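Local coordinates for protein GNAT family acetyltransferase (Mycobacterium smegmatis, PDB 6C30) that probably transfers an acetyl group from acetyl-CoA to an amino group, perhaps the N-terminal amine of a protein, as a GNAT-family RimJ-type N-acetyltransferase, at residues Gly18-Pro23 and Leu135-Asp140; Leu88-Glu93 and Leu139-Thr144. All blocks are in the same frame, centred on the assembly; numbering follows the deposited sequence.

Contact 1 of 2, residues Gly18-Pro23 and Leu135-Asp140; sequences GPLRVP and LAMGLD
L20 and M137 meet tip to tip, one reaching from strand 18-22 and the other from the helix of 135-140. Both CA-CB bonds point toward the opposite segment. The closest pair is CD1 of L20 and CG of M137, 3.7 Å apart. The sulfur takes part as well: SD of M137 lies 3.9 Å from both CG and CD1 of L20, so the sulfur rests across the branch point and one methyl. M137 runs nearly straight through chi2 and then bends at chi3 (-75°). This bend turns CE away from the line of approach, so CG and SD make the close contacts with L20.

The sulfur also touches the backbone. CA of G18 is 4.0 Å from SD of M137. G18 has a positive phi (87°), and the peptide bond between it and P19 is cis. With no side chain here, the thioether can lie close to the strand. No hydrogen bond joins the two segments. The contact is apolar and small, with 122 Å² buried in all.

In the fold, strand 17-22 meets the side of helix 130-143. The strand pairs antiparallel with strand 25-31, where L20 bonds through its backbone to V27. Helix 204-217 packs on both segments: L20 touches its R213, which also forms a salt bridge with D140, and A136 touches V209. P19, on the same strand, packs on T16 of the second subunit.

Contact 2 of 2, residues Leu88-Glu93 and Leu139-Thr144; sequences LPFVIE and LDHCFT
L88 and F90 face H141 across a wide backbone gap. Residues 88-93 form an extended strand, and 139-144 run along the C-terminal part of a helix and out of it. The nearest CA atoms, those of L88 and C142, are 9.4 Å apart, so side chains make the contact. Where the chain leaves the helix, the hydroxyl of T144 bonds to the carbonyl O of D140, with OG1 2.7 Å from that O and tilted 30° out of the carbonyl plane.

L88 and F90 are two places apart and lie on the same side of the strand. The imidazole of H141 reaches from the helix toward both. Its chi1 of -168° sets CG opposite the backbone N and sends the ring out toward the strand.

Strand 88-94 belongs to the mixed sheet of the GNAT fold. Helix 130-143 is the connection of a beta-alpha-beta crossover between the parallel strands 114-121 and 150-155. The contact lies near the C-terminal end of this helix. In GNAT enzymes the loop that binds the CoA pyrophosphate lies at the opposite, N-terminal end.

The rings of F90 and H141 form an offset T-shaped pair, with the edge of F90 toward the face of H141. Their planes stand at 87° and their centroids are 5.7 Å apart. CZ of F90 is 4.0 Å from CD2 of H141. L88 meets the imidazole at its edge: CD2 of L88 lies near the ring plane, 4.0 Å from CD2 of H141. NE2 of H141 is hydrogen-bonded to the carbonyl O of G12. F90 also meets W13 edge-to-face.

Both contacts use helix 130-143 and share L139 and D140, with centres 9 Å apart. Each joins this helix to the same sheet, through different strands. Contact 2 lies deeper, about 8 Å from the centre of the chain to its own centre, and all its touching residues are buried. Contact 1 lies about 12 Å out, on strand 17-22. It is also mainly buried, through L20 and M137; G18 is partly exposed. The chemistry changes with the place. Contact 1 is aliphatic and sulfur packing, beside helix 204-217 and close to the second subunit. Contact 2 is aromatic with an aliphatic partner, L88, and its histidine also bonds to the N-terminal region.

Contact 1 of 2, residues Gly18-Pro23 and Leu135-Asp140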
loop_
_atom_site.group_PDB
_atom_site.type_symbol
_atom_site.label_atom_id
_atom_site.label_comp_id
_atom_site.label_asym_id
_atom_site.label_seq_id
_atom_site.Cartn_x
_atom_site.Cartn_y
_atom_site.Cartn_z
ATOM N N GLY A 18 -6.983 -4.413 -4.188
ATOM C CA GLY A 18 -6.946 -4.805 -2.788
ATOM C C GLY A 18 -6.970 -3.567 -1.909
ATOM O O GLY A 18 -7.414 -2.511 -2.346
ATOM N N PRO A 19 -6.475 -3.675 -0.669
ATOM C CA PRO A 19 -5.833 -4.855 -0.087
ATOM C C PRO A 19 -6.797 -5.963 0.338
ATOM O O PRO A 19 -7.993 -5.733 0.553
ATOM C CB PRO A 19 -5.113 -4.283 1.135
ATOM C CG PRO A 19 -5.962 -3.131 1.547
ATOM C CD PRO A 19 -6.459 -2.529 0.261
ATOM N N LEU A 20 -6.245 -7.164 0.444
ATOM C CA LEU A 20 -6.957 -8.312 0.983
ATOM C C LEU A 20 -6.232 -8.770 2.221
ATOM O O LEU A 20 -5.014 -8.585 2.331
ATOM C CB LEU A 20 -7.006 -9.462 -0.021
ATOM C CG LEU A 20 -7.481 -9.174 -1.441
ATOM C CD1 LEU A 20 -7.459 -10.467 -2.221
ATOM C CD2 LEU A 20 -8.877 -8.572 -1.417
ATOM N N ARG A 21 -6.951 -9.389 3.150
ATOM C CA ARG A 21 -6.261 -10.167 4.159
ATOM C C ARG A 21 -6.514 -11.634 3.848
ATOM O O ARG A 21 -7.673 -12.062 3.757
ATOM C CB ARG A 21 -6.710 -9.817 5.583
ATOM C CG ARG A 21 -5.940 -10.630 6.615
ATOM C CD ARG A 21 -6.133 -10.138 8.047
ATOM N NE ARG A 21 -5.227 -9.058 8.455
ATOM C CZ ARG A 21 -3.920 -9.197 8.678
ATOM N NH1 ARG A 21 -3.315 -10.365 8.487
ATOM N NH2 ARG A 21 -3.205 -8.157 9.081
ATOM N N VAL A 22 -5.425 -12.373 3.651
ATOM C CA VAL A 22 -5.446 -13.794 3.313
ATOM C C VAL A 22 -4.509 -14.501 4.299
ATOM O O VAL A 22 -3.868 -13.829 5.098
ATOM C CB VAL A 22 -5.029 -14.024 1.841
ATOM C CG1 VAL A 22 -6.068 -13.435 0.895
ATOM C CG2 VAL A 22 -3.648 -13.451 1.582
ATOM N N PRO A 23 -4.446 -15.849 4.277
ATOM C CA PRO A 23 -3.594 -16.519 5.271
ATOM C C PRO A 23 -2.153 -15.997 5.357
ATOM O O PRO A 23 -1.604 -15.921 6.451
ATOM C CB PRO A 23 -3.618 -17.973 4.803
ATOM C CG PRO A 23 -4.999 -18.131 4.269
ATOM C CD PRO A 23 -5.321 -16.817 3.585
ATOM N N LEU A 135 -3.374 -13.410 -8.662
ATOM C CA LEU A 135 -4.128 -13.723 -9.867
ATOM C C LEU A 135 -5.608 -13.372 -9.724
ATOM O O LEU A 135 -6.223 -12.835 -10.650
ATOM C CB LEU A 135 -3.974 -15.203 -10.214
ATOM C CG LEU A 135 -2.594 -15.594 -10.737
ATOM C CD1 LEU A 135 -2.457 -17.095 -10.704
ATOM C CD2 LEU A 135 -2.385 -15.093 -12.157
ATOM N N ALA A 136 -6.187 -13.690 -8.571
ATOM C CA ALA A 136 -7.604 -13.400 -8.343
ATOM C C ALA A 136 -7.882 -11.900 -8.381
ATOM O O ALA A 136 -8.860 -11.447 -8.973
ATOM C CB ALA A 136 -8.055 -13.994 -7.016
ATOM N N MET A 137 -7.002 -11.123 -7.755
ATOM C CA MET A 137 -7.097 -9.670 -7.818
ATOM C C MET A 137 -6.930 -9.172 -9.249
ATOM O O MET A 137 -7.649 -8.288 -9.699
ATOM C CB MET A 137 -6.043 -9.022 -6.917
ATOM C CG MET A 137 -6.404 -9.060 -5.437
ATOM S SD MET A 137 -5.291 -8.074 -4.414
ATOM C CE MET A 137 -3.842 -9.115 -4.371
ATOM N N GLY A 138 -5.964 -9.745 -9.966
ATOM C CA GLY A 138 -5.742 -9.360 -11.345
ATOM C C GLY A 138 -6.979 -9.579 -12.189
ATOM O O GLY A 138 -7.385 -8.704 -12.965
ATOM N N LEU A 139 -7.576 -10.760 -12.038
ATOM C CA LEU A 139 -8.789 -11.093 -12.781
ATOM C C LEU A 139 -9.918 -10.134 -12.455
ATOM O O LEU A 139 -10.605 -9.661 -13.355
ATOM C CB LEU A 139 -9.224 -12.532 -12.492
ATOM C CG LEU A 139 -8.321 -13.615 -13.077
ATOM C CD1 LEU A 139 -8.776 -14.983 -12.590
ATOM C CD2 LEU A 139 -8.311 -13.548 -14.608
ATOM N N ASP A 140 -10.126 -9.854 -11.171
ATOM C CA ASP A 140 -11.216 -8.963 -10.800
ATOM C C ASP A 140 -11.017 -7.590 -11.431
ATOM O O ASP A 140 -11.940 -7.005 -11.994
ATOM C CB ASP A 140 -11.324 -8.844 -9.281
ATOM C CG ASP A 140 -12.540 -8.053 -8.854
ATOM O OD1 ASP A 140 -13.655 -8.618 -8.905
ATOM O OD2 ASP A 140 -12.382 -6.874 -8.472
#

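Contact 2 of 2, residues Leu88-Glu93 and Leu139-Thr144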
loop_
_atom_site.group_PDB
_atom_site.type_symbol
_atom_site.label_atom_id
_atom_site.label_comp_id
_atom_site.label_asym_id
_atom_site.label_seq_id
_atom_site.Cartn_x
_atom_site.Cartn_y
_atom_site.Cartn_z
ATOM N N LEU A 88 -0.522 -3.841 -17.997
ATOM C CA LEU A 88 -0.692 -3.317 -16.638
ATOM C C LEU A 88 0.320 -4.038 -15.752
ATOM O O LEU A 88 0.108 -5.182 -15.333
ATOM C CB LEU A 88 -2.116 -3.509 -16.092
ATOM C CG LEU A 88 -3.241 -2.706 -16.764
ATOM C CD1 LEU A 88 -3.772 -3.375 -18.029
ATOM C CD2 LEU A 88 -4.377 -2.476 -15.772
ATOM N N PRO A 89 1.445 -3.375 -15.480
ATOM C CA PRO A 89 2.532 -3.999 -14.718
ATOM C C PRO A 89 2.439 -3.715 -13.217
ATOM O O PRO A 89 2.794 -2.628 -12.759
ATOM C CB PRO A 89 3.786 -3.371 -15.331
ATOM C CG PRO A 89 3.325 -1.987 -15.757
ATOM C CD PRO A 89 1.881 -2.157 -16.193
ATOM N N PHE A 90 1.954 -4.692 -12.458
ATOM C CA PHE A 90 1.836 -4.550 -11.014
ATOM C C PHE A 90 2.938 -5.257 -10.243
ATOM O O PHE A 90 3.554 -6.227 -10.709
ATOM C CB PHE A 90 0.499 -5.112 -10.512
ATOM C CG PHE A 90 -0.719 -4.400 -11.024
ATOM C CD1 PHE A 90 -1.140 -3.216 -10.429
ATOM C CD2 PHE A 90 -1.484 -4.945 -12.054
ATOM C CE1 PHE A 90 -2.288 -2.570 -10.877
ATOM C CE2 PHE A 90 -2.632 -4.300 -12.513
ATOM C CZ PHE A 90 -3.029 -3.110 -11.923
ATOM N N VAL A 91 3.139 -4.765 -9.028
ATOM C CA VAL A 91 3.936 -5.423 -8.001
ATOM C C VAL A 91 2.975 -6.084 -7.026
ATOM O O VAL A 91 1.926 -5.513 -6.686
ATOM C CB VAL A 91 4.843 -4.416 -7.269
ATOM C CG1 VAL A 91 5.413 -4.999 -5.974
ATOM C CG2 VAL A 91 5.956 -3.951 -8.211
ATOM N N ILE A 92 3.324 -7.298 -6.601
ATOM C CA ILE A 92 2.605 -7.967 -5.519
ATOM C C ILE A 92 3.243 -7.560 -4.205
ATOM O O ILE A 92 4.448 -7.749 -4.007
ATOM C CB ILE A 92 2.648 -9.504 -5.654
ATOM C CG1 ILE A 92 2.175 -9.957 -7.036
ATOM C CG2 ILE A 92 1.829 -10.156 -4.521
ATOM C CD1 ILE A 92 2.481 -11.423 -7.327
ATOM N N GLU A 93 2.435 -6.975 -3.322
ATOM C CA GLU A 93 2.889 -6.620 -1.976
ATOM C C GLU A 93 2.364 -7.604 -0.942
ATOM O O GLU A 93 1.199 -8.002 -0.992
ATOM C CB GLU A 93 2.425 -5.215 -1.577
ATOM C CG GLU A 93 3.114 -4.101 -2.356
ATOM C CD GLU A 93 2.809 -2.724 -1.803
ATOM O OE1 GLU A 93 1.870 -2.586 -0.981
ATOM O OE2 GLU A 93 3.512 -1.772 -2.191
ATOM N N LEU A 139 -7.576 -10.760 -12.038
ATOM C CA LEU A 139 -8.789 -11.093 -12.781
ATOM C C LEU A 139 -9.918 -10.134 -12.455
ATOM O O LEU A 139 -10.605 -9.661 -13.355
ATOM C CB LEU A 139 -9.224 -12.532 -12.492
ATOM C CG LEU A 139 -8.321 -13.615 -13.077
ATOM C CD1 LEU A 139 -8.776 -14.983 -12.590
ATOM C CD2 LEU A 139 -8.311 -13.548 -14.608
ATOM N N ASP A 140 -10.126 -9.854 -11.171
ATOM C CA ASP A 140 -11.216 -8.963 -10.800
ATOM C C ASP A 140 -11.017 -7.590 -11.431
ATOM O O ASP A 140 -11.940 -7.005 -11.994
ATOM C CB ASP A 140 -11.324 -8.844 -9.281
ATOM C CG ASP A 140 -12.540 -8.053 -8.854
ATOM O OD1 ASP A 140 -13.655 -8.618 -8.905
ATOM O OD2 ASP A 140 -12.382 -6.874 -8.472
ATOM N N HIS A 141 -9.789 -7.091 -11.360
ATOM C CA HIS A 141 -9.469 -5.801 -11.943
ATOM C C HIS A 141 -9.661 -5.794 -13.463
ATOM O O HIS A 141 -10.218 -4.854 -14.027
ATOM C CB HIS A 141 -8.034 -5.416 -11.587
ATOM C CG HIS A 141 -7.705 -3.995 -11.899
ATOM N ND1 HIS A 141 -8.277 -2.941 -11.224
ATOM C CD2 HIS A 141 -6.873 -3.450 -12.819
ATOM C CE1 HIS A 141 -7.807 -1.805 -11.708
ATOM N NE2 HIS A 141 -6.949 -2.086 -12.674
ATOM N N CYS A 142 -9.195 -6.848 -14.124
ATOM C CA CYS A 142 -9.306 -6.933 -15.578
ATOM C C CYS A 142 -10.750 -6.991 -16.057
ATOM O O CYS A 142 -11.088 -6.395 -17.076
ATOM C CB CYS A 142 -8.550 -8.155 -16.095
ATOM S SG CYS A 142 -6.756 -7.919 -16.130
ATOM N N PHE A 143 -11.588 -7.715 -15.324
ATOM C CA PHE A 143 -12.969 -7.928 -15.755
ATOM C C PHE A 143 -13.884 -6.786 -15.312
ATOM O O PHE A 143 -15.062 -6.753 -15.681
ATOM C CB PHE A 143 -13.490 -9.272 -15.229
ATOM C CG PHE A 143 -12.861 -10.475 -15.893
ATOM C CD1 PHE A 143 -12.432 -10.422 -17.207
ATOM C CD2 PHE A 143 -12.701 -11.658 -15.190
ATOM C CE1 PHE A 143 -11.852 -11.542 -17.807
ATOM C CE2 PHE A 143 -12.122 -12.775 -15.784
ATOM C CZ PHE A 143 -11.707 -12.715 -17.094
ATOM N N THR A 144 -13.347 -5.845 -14.539
ATOM C CA THR A 144 -14.107 -4.656 -14.156
ATOM C C THR A 144 -13.472 -3.402 -14.760
ATOM O O THR A 144 -13.871 -2.959 -15.843
ATOM C CB THR A 144 -14.230 -4.517 -12.617
ATOM O OG1 THR A 144 -12.930 -4.521 -12.005
ATOM C CG2 THR A 144 -15.044 -5.667 -12.046
#